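Local coordinates for protein branched-chain alpha-ketoacid decarboxylase (PDB 2VBF) that probably decarboxylates branched-chain and aromatic alpha-keto acids to aldehydes, using thiamine diphosphate and a magnesium ion, at residues Pro231-Glu245 against Leu257-Val269. Residues are numbered along the deposited sequence; the frame is centred on the assembly and turned at random.
Sequences PVVIAGHEVISFGLE and LPITTLNFGKSAV
A parallel beta-alpha-beta crossover in the central domain of this thiamine diphosphate enzyme joins Val233 to Ile259 and Ile234 to Thr260 as neighbouring strand residues, with the short helix 237-241 and then helix 245-255 making the connection. Three backbone bonds knit the strands: Val233 N to Pro258 O, Thr260 N to Val233 O (2.9 Å) and Ala235 N to Thr260 O. On the side packed by helix 245-255, Val233 CG1 meets Ile259 CD1, while on the other Ile234 CG1 lies alongside Thr260 CG2 at 3.7 Å. Past Ala235, water 1 enters between the backbones, accepting from Leu262 N and donating to Phe264 O. They close up again at Gly265, which at positive phi brings its CA within 3.6 Å of His237 N, where a side chain would clash. Ala268 CB touches Gly236 O and lies 3.8 Å from Ala235 CB. With CG wedged between the backbone N and carbonyl carbon (chi1 70°), the His237 imidazole lies flat on the Phe264 ring in an offset stack, centroids 3.9 Å apart and planes 9° from parallel. Without the imidazole, as with an alanine here, that face of Phe264 would probably lose its stacking partner and water 2 one of its bonds. Glu238 CG covers the opposite imidazole face near its rim, and at the ring edge water 2 sits 2.9 Å from His237 ND1 while donating to Phe264 O.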
ATOM      1  N   PRO A 231     -31.878 -24.906  21.498  1.00 16.21           N
ATOM      2  CA  PRO A 231     -31.533 -24.000  20.413  1.00 15.92           C
ATOM      3  C   PRO A 231     -30.163 -23.379  20.632  1.00 16.19           C
ATOM      4  O   PRO A 231     -29.707 -23.261  21.771  1.00 14.97           O
ATOM      5  CB  PRO A 231     -32.610 -22.921  20.514  1.00 16.06           C
ATOM      6  CG  PRO A 231     -32.901 -22.842  21.967  1.00 15.25           C
ATOM      7  CD  PRO A 231     -32.823 -24.286  22.447  1.00 15.65           C
ATOM      8  N   VAL A 232     -29.513 -22.966  19.550  1.00 15.18           N
ATOM      9  CA  VAL A 232     -28.308 -22.152  19.664  1.00 15.33           C
ATOM     10  C   VAL A 232     -28.337 -21.088  18.566  1.00 15.36           C
ATOM     11  O   VAL A 232     -28.750 -21.346  17.427  1.00 13.57           O
ATOM     12  CB  VAL A 232     -27.004 -23.004  19.605  1.00 14.89           C
ATOM     13  CG1 VAL A 232     -26.765 -23.549  18.205  1.00 16.45           C
ATOM     14  CG2 VAL A 232     -25.777 -22.172  20.081  1.00 16.46           C
ATOM     15  N   VAL A 233     -27.959 -19.869  18.943  1.00 15.16           N
ATOM     16  CA  VAL A 233     -27.805 -18.766  18.004  1.00 14.50           C
ATOM     17  C   VAL A 233     -26.316 -18.615  17.716  1.00 13.72           C
ATOM     18  O   VAL A 233     -25.491 -18.701  18.625  1.00 13.43           O
ATOM     19  CB  VAL A 233     -28.350 -17.450  18.585  1.00 14.67           C
ATOM     20  CG1 VAL A 233     -28.227 -16.304  17.556  1.00 14.00           C
ATOM     21  CG2 VAL A 233     -29.791 -17.626  19.023  1.00 13.69           C
ATOM     22  N   ILE A 234     -25.964 -18.430  16.449  1.00 14.01           N
ATOM     23  CA  ILE A 234     -24.592 -18.098  16.091  1.00 14.47           C
ATOM     24  C   ILE A 234     -24.626 -16.727  15.400  1.00 15.40           C
ATOM     25  O   ILE A 234     -25.280 -16.570  14.365  1.00 16.64           O
ATOM     26  CB  ILE A 234     -23.937 -19.163  15.161  1.00 15.30           C
ATOM     27  CG1 ILE A 234     -24.139 -20.581  15.713  1.00 15.89           C
ATOM     28  CG2 ILE A 234     -22.444 -18.841  14.952  1.00 13.54           C
ATOM     29  CD1 ILE A 234     -23.506 -21.679  14.857  1.00 14.85           C
ATOM     30  N   ALA A 235     -23.959 -15.731  15.988  1.00 14.66           N
ATOM     31  CA  ALA A 235     -23.904 -14.382  15.414  1.00 15.11           C
ATOM     32  C   ALA A 235     -22.540 -14.161  14.753  1.00 14.70           C
ATOM     33  O   ALA A 235     -21.522 -14.658  15.236  1.00 14.12           O
ATOM     34  CB  ALA A 235     -24.166 -13.327  16.469  1.00 14.25           C
ATOM     35  N   GLY A 236     -22.532 -13.423  13.644  1.00 13.82           N
ATOM     36  CA  GLY A 236     -21.316 -13.187  12.880  1.00 14.79           C
ATOM     37  C   GLY A 236     -21.100 -11.739  12.488  1.00 14.21           C
ATOM     38  O   GLY A 236     -21.788 -10.833  12.970  1.00 13.26           O
ATOM     39  N   HIS A 237     -20.137 -11.545  11.586  1.00 13.22           N
ATOM     40  CA  HIS A 237     -19.604 -10.228  11.302  1.00 14.27           C
ATOM     41  C   HIS A 237     -20.632  -9.310  10.666  1.00 12.43           C
ATOM     42  O   HIS A 237     -20.531  -8.112  10.824  1.00 12.91           O
ATOM     43  CB  HIS A 237     -18.349 -10.315  10.418  1.00 13.90           C
ATOM     44  CG  HIS A 237     -18.630 -10.740   9.011  1.00 14.09           C
ATOM     45  ND1 HIS A 237     -18.953 -12.037   8.682  1.00 13.96           N
ATOM     46  CD2 HIS A 237     -18.651 -10.038   7.852  1.00 13.55           C
ATOM     47  CE1 HIS A 237     -19.147 -12.121   7.381  1.00 13.98           C
ATOM     48  NE2 HIS A 237     -18.972 -10.921   6.851  1.00 12.98           N
ATOM     49  N   GLU A 238     -21.613  -9.853   9.949  1.00 13.52           N
ATOM     50  CA  GLU A 238     -22.582  -8.986   9.266  1.00 12.88           C
ATOM     51  C   GLU A 238     -23.490  -8.259  10.269  1.00 13.04           C
ATOM     52  O   GLU A 238     -24.039  -7.197   9.963  1.00 12.16           O
ATOM     53  CB  GLU A 238     -23.372  -9.759   8.203  1.00 13.64           C
ATOM     54  CG  GLU A 238     -22.482 -10.380   7.128  1.00 13.74           C
ATOM     55  CD  GLU A 238     -23.251 -11.092   6.022  1.00 14.95           C
ATOM     56  OE1 GLU A 238     -24.395 -11.544   6.259  1.00 14.77           O
ATOM     57  OE2 GLU A 238     -22.708 -11.178   4.901  1.00 13.80           O
ATOM     58  N   VAL A 239     -23.647  -8.829  11.466  1.00 13.42           N
ATOM     59  CA  VAL A 239     -24.303  -8.111  12.565  1.00 13.35           C
ATOM     60  C   VAL A 239     -23.529  -6.818  12.857  1.00 14.30           C
ATOM     61  O   VAL A 239     -24.119  -5.738  12.949  1.00 13.54           O
ATOM     62  CB  VAL A 239     -24.424  -8.987  13.834  1.00 13.69           C
ATOM     63  CG1 VAL A 239     -24.921  -8.158  15.020  1.00 14.82           C
ATOM     64  CG2 VAL A 239     -25.363 -10.174  13.564  1.00 14.84           C
ATOM     65  N   ILE A 240     -22.206  -6.929  12.914  1.00 12.99           N
ATOM     66  CA  ILE A 240     -21.348  -5.775  13.195  1.00 13.95           C
ATOM     67  C   ILE A 240     -21.434  -4.751  12.055  1.00 14.50           C
ATOM     68  O   ILE A 240     -21.511  -3.535  12.306  1.00 14.60           O
ATOM     69  CB  ILE A 240     -19.874  -6.207  13.480  1.00 13.57           C
ATOM     70  CG1 ILE A 240     -19.809  -7.102  14.732  1.00 15.07           C
ATOM     71  CG2 ILE A 240     -18.962  -4.975  13.695  1.00 13.38           C
ATOM     72  CD1 ILE A 240     -18.467  -7.774  15.011  1.00 15.75           C
ATOM     73  N   SER A 241     -21.443  -5.246  10.816  1.00 15.00           N
ATOM     74  CA  SER A 241     -21.573  -4.409   9.608  1.00 14.83           C
ATOM     75  C   SER A 241     -22.742  -3.419   9.679  1.00 15.49           C
ATOM     76  O   SER A 241     -22.616  -2.257   9.289  1.00 14.60           O
ATOM     77  CB  SER A 241     -21.740  -5.299   8.380  1.00 15.75           C
ATOM     78  OG  SER A 241     -20.659  -6.201   8.252  1.00 14.80           O
ATOM     79  N   PHE A 242     -23.869  -3.900  10.198  1.00 15.14           N
ATOM     80  CA  PHE A 242     -25.101  -3.116  10.283  1.00 16.39           C
ATOM     81  C   PHE A 242     -25.314  -2.436  11.636  1.00 16.93           C
ATOM     82  O   PHE A 242     -26.341  -1.795  11.838  1.00 18.07           O
ATOM     83  CB  PHE A 242     -26.302  -4.021   9.974  1.00 16.18           C
ATOM     84  CG  PHE A 242     -26.641  -4.078   8.520  1.00 15.26           C
ATOM     85  CD1 PHE A 242     -27.557  -3.197   7.975  1.00 16.60           C
ATOM     86  CD2 PHE A 242     -26.008  -4.986   7.679  1.00 14.96           C
ATOM     87  CE1 PHE A 242     -27.855  -3.229   6.615  1.00 17.00           C
ATOM     88  CE2 PHE A 242     -26.303  -5.023   6.320  1.00 16.45           C
ATOM     89  CZ  PHE A 242     -27.227  -4.155   5.793  1.00 16.09           C
ATOM     90  N   GLY A 243     -24.367  -2.559  12.562  1.00 15.86           N
ATOM     91  CA  GLY A 243     -24.546  -2.006  13.904  1.00 16.59           C
ATOM     92  C   GLY A 243     -25.725  -2.636  14.643  1.00 16.65           C
ATOM     93  O   GLY A 243     -26.447  -1.949  15.376  1.00 17.39           O
ATOM     94  N   LEU A 244     -25.917  -3.938  14.451  1.00 16.29           N
ATOM     95  CA  LEU A 244     -27.027  -4.683  15.051  1.00 16.66           C
ATOM     96  C   LEU A 244     -26.637  -5.408  16.342  1.00 16.08           C
ATOM     97  O   LEU A 244     -27.433  -6.182  16.888  1.00 16.07           O
ATOM     98  CB  LEU A 244     -27.592  -5.683  14.034  1.00 16.61           C
ATOM     99  CG  LEU A 244     -28.422  -5.056  12.911  1.00 17.84           C
ATOM    100  CD1 LEU A 244     -28.599  -6.030  11.769  1.00 18.60           C
ATOM    101  CD2 LEU A 244     -29.788  -4.602  13.451  1.00 19.62           C
ATOM    102  N   GLU A 245     -25.436  -5.154  16.866  1.00 15.61           N
ATOM    103  CA  GLU A 245     -24.981  -5.866  18.063  1.00 15.16           C
ATOM    104  C   GLU A 245     -25.921  -5.670  19.248  1.00 15.56           C
ATOM    105  O   GLU A 245     -26.283  -6.644  19.922  1.00 15.84           O
ATOM    106  CB  GLU A 245     -23.568  -5.458  18.486  1.00 15.58           C
ATOM    107  CG  GLU A 245     -22.476  -5.701  17.434  1.00 13.97           C
ATOM    108  CD  GLU A 245     -22.118  -4.420  16.686  1.00 16.37           C
ATOM    109  OE1 GLU A 245     -23.053  -3.753  16.191  1.00 16.79           O
ATOM    110  OE2 GLU A 245     -20.916  -4.065  16.608  1.00 16.38           O
ATOM    111  N   LEU A 257     -31.601 -17.289  25.176  1.00 14.98           N
ATOM    112  CA  LEU A 257     -31.150 -18.299  24.210  1.00 15.31           C
ATOM    113  C   LEU A 257     -29.640 -18.461  24.276  1.00 15.11           C
ATOM    114  O   LEU A 257     -28.922 -17.464  24.367  1.00 16.36           O
ATOM    115  CB  LEU A 257     -31.556 -17.917  22.785  1.00 15.70           C
ATOM    116  CG  LEU A 257     -33.039 -18.067  22.429  1.00 16.14           C
ATOM    117  CD1 LEU A 257     -33.381 -17.252  21.185  1.00 16.21           C
ATOM    118  CD2 LEU A 257     -33.403 -19.552  22.239  1.00 16.66           C
ATOM    119  N   PRO A 258     -29.143 -19.716  24.232  1.00 14.07           N
ATOM    120  CA  PRO A 258     -27.697 -19.921  24.114  1.00 13.91           C
ATOM    121  C   PRO A 258     -27.159 -19.258  22.845  1.00 13.88           C
ATOM    122  O   PRO A 258     -27.820 -19.291  21.804  1.00 12.59           O
ATOM    123  CB  PRO A 258     -27.555 -21.452  24.035  1.00 13.70           C
ATOM    124  CG  PRO A 258     -28.816 -21.979  24.634  1.00 13.87           C
ATOM    125  CD  PRO A 258     -29.873 -20.993  24.294  1.00 14.73           C
ATOM    126  N   ILE A 259     -25.993 -18.629  22.959  1.00 13.54           N
ATOM    127  CA  ILE A 259     -25.373 -17.954  21.814  1.00 13.65           C
ATOM    128  C   ILE A 259     -23.855 -18.107  21.799  1.00 12.59           C
ATOM    129  O   ILE A 259     -23.185 -18.086  22.837  1.00 13.14           O
ATOM    130  CB  ILE A 259     -25.757 -16.440  21.742  1.00 14.32           C
ATOM    131  CG1 ILE A 259     -25.147 -15.773  20.489  1.00 16.96           C
ATOM    132  CG2 ILE A 259     -25.312 -15.694  23.005  1.00 12.49           C
ATOM    133  CD1 ILE A 259     -25.865 -14.527  20.033  1.00 15.19           C
ATOM    134  N   THR A 260     -23.344 -18.278  20.585  1.00 14.12           N
ATOM    135  CA  THR A 260     -21.923 -18.317  20.312  1.00 12.63           C
ATOM    136  C   THR A 260     -21.650 -17.392  19.121  1.00 13.23           C
ATOM    137  O   THR A 260     -22.577 -16.977  18.428  1.00 12.62           O
ATOM    138  CB  THR A 260     -21.462 -19.778  20.038  1.00 12.29           C
ATOM    139  OG1 THR A 260     -20.041 -19.826  19.886  1.00 14.59           O
ATOM    140  CG2 THR A 260     -22.159 -20.388  18.818  1.00 10.46           C
ATOM    141  N   THR A 261     -20.386 -17.020  18.939  1.00 12.90           N
ATOM    142  CA  THR A 261     -19.922 -16.391  17.708  1.00 12.46           C
ATOM    143  C   THR A 261     -18.680 -17.129  17.233  1.00 12.45           C
ATOM    144  O   THR A 261     -18.019 -17.841  18.000  1.00 13.08           O
ATOM    145  CB  THR A 261     -19.580 -14.878  17.878  1.00 12.63           C
ATOM    146  OG1 THR A 261     -18.323 -14.729  18.554  1.00 12.11           O
ATOM    147  CG2 THR A 261     -20.672 -14.146  18.661  1.00 12.52           C
ATOM    148  N   LEU A 262     -18.363 -16.964  15.959  1.00 13.07           N
ATOM    149  CA  LEU A 262     -17.044 -17.355  15.458  1.00 12.93           C
ATOM    150  C   LEU A 262     -16.063 -16.269  15.899  1.00 13.25           C
ATOM    151  O   LEU A 262     -16.463 -15.226  16.437  1.00 13.90           O
ATOM    152  CB  LEU A 262     -17.054 -17.464  13.928  1.00 15.35           C
ATOM    153  CG  LEU A 262     -18.136 -18.320  13.267  1.00 14.07           C
ATOM    154  CD1 LEU A 262     -17.882 -18.373  11.766  1.00 15.75           C
ATOM    155  CD2 LEU A 262     -18.187 -19.712  13.857  1.00 15.44           C
ATOM    156  N   ASN A 263     -14.776 -16.472  15.639  1.00 11.81           N
ATOM    157  CA  ASN A 263     -13.816 -15.387  15.843  1.00 12.81           C
ATOM    158  C   ASN A 263     -13.932 -14.308  14.740  1.00 12.48           C
ATOM    159  O   ASN A 263     -13.410 -13.204  14.898  1.00 15.13           O
ATOM    160  CB  ASN A 263     -12.388 -15.921  16.013  1.00 14.54           C
ATOM    161  CG  ASN A 263     -11.858 -16.637  14.779  1.00 14.85           C
ATOM    162  OD1 ASN A 263     -12.172 -16.273  13.642  1.00 15.84           O
ATOM    163  ND2 ASN A 263     -11.028 -17.649  15.005  1.00 16.70           N
ATOM    164  N   PHE A 264     -14.633 -14.649  13.653  1.00 12.86           N
ATOM    165  CA  PHE A 264     -14.988 -13.729  12.563  1.00 12.14           C
ATOM    166  C   PHE A 264     -16.374 -13.212  12.929  1.00 13.23           C
ATOM    167  O   PHE A 264     -17.372 -13.899  12.737  1.00 13.89           O
ATOM    168  CB  PHE A 264     -15.022 -14.496  11.240  1.00 12.07           C
ATOM    169  CG  PHE A 264     -15.303 -13.669   9.999  1.00 13.15           C
ATOM    170  CD1 PHE A 264     -15.066 -12.299   9.934  1.00 11.52           C
ATOM    171  CD2 PHE A 264     -15.741 -14.320   8.852  1.00 12.45           C
ATOM    172  CE1 PHE A 264     -15.296 -11.591   8.737  1.00 12.95           C
ATOM    173  CE2 PHE A 264     -15.979 -13.634   7.663  1.00 13.49           C
ATOM    174  CZ  PHE A 264     -15.764 -12.267   7.605  1.00 10.62           C
ATOM    175  N   GLY A 265     -16.402 -12.008  13.483  1.00 12.59           N
ATOM    176  CA  GLY A 265     -17.591 -11.463  14.095  1.00 13.65           C
ATOM    177  C   GLY A 265     -17.584 -11.501  15.615  1.00 13.67           C
ATOM    178  O   GLY A 265     -18.628 -11.303  16.224  1.00 13.94           O
ATOM    179  N   LYS A 266     -16.420 -11.714  16.240  1.00 13.34           N
ATOM    180  CA  LYS A 266     -16.337 -11.672  17.695  1.00 13.50           C
ATOM    181  C   LYS A 266     -16.818 -10.304  18.191  1.00 12.28           C
ATOM    182  O   LYS A 266     -16.419  -9.280  17.648  1.00 12.19           O
ATOM    183  CB  LYS A 266     -14.911 -11.936  18.176  1.00 12.69           C
ATOM    184  CG  LYS A 266     -14.758 -11.943  19.694  1.00 12.52           C
ATOM    185  CD  LYS A 266     -13.364 -12.385  20.120  1.00 12.78           C
ATOM    186  CE  LYS A 266     -13.175 -12.273  21.617  1.00 12.95           C
ATOM    187  NZ  LYS A 266     -13.843 -13.393  22.375  1.00 14.79           N
ATOM    188  N   SER A 267     -17.677 -10.336  19.209  1.00 11.84           N
ATOM    189  CA  SER A 267     -18.365  -9.172  19.793  1.00 13.31           C
ATOM    190  C   SER A 267     -19.603  -8.734  18.994  1.00 13.24           C
ATOM    191  O   SER A 267     -20.154  -7.661  19.252  1.00 13.92           O
ATOM    192  CB  SER A 267     -17.422  -7.982  20.104  1.00 13.83           C
ATOM    193  OG  SER A 267     -17.115  -7.175  18.976  1.00 13.30           O
ATOM    194  N   ALA A 268     -20.059  -9.588  18.071  1.00 12.86           N
ATOM    195  CA  ALA A 268     -21.372  -9.422  17.425  1.00 14.38           C
ATOM    196  C   ALA A 268     -22.502  -9.417  18.467  1.00 13.86           C
ATOM    197  O   ALA A 268     -23.596  -8.953  18.196  1.00 15.57           O
ATOM    198  CB  ALA A 268     -21.614 -10.520  16.408  1.00 13.98           C
ATOM    199  N   VAL A 269     -22.225 -10.000  19.625  1.00 13.88           N
ATOM    200  CA  VAL A 269     -23.069  -9.888  20.813  1.00 16.45           C
ATOM    201  C   VAL A 269     -22.180  -9.586  22.009  1.00 17.03           C
ATOM    202  O   VAL A 269     -20.975  -9.814  21.957  1.00 17.59           O
ATOM    203  CB  VAL A 269     -23.867 -11.174  21.074  1.00 16.96           C
ATOM    204  CG1 VAL A 269     -24.768 -11.469  19.876  1.00 22.02           C
ATOM    205  CG2 VAL A 269     -22.936 -12.343  21.427  1.00 18.51           C
TER
HETATM  206  O   HOH W   1     -19.489 -15.404  14.102  1.00 22.78           O
HETATM  207  O   HOH W   2     -19.082 -14.327  10.465  1.00 12.97           O
HETATM  208  O   HOH W   3     -18.577  -5.026  17.497  1.00 18.39           O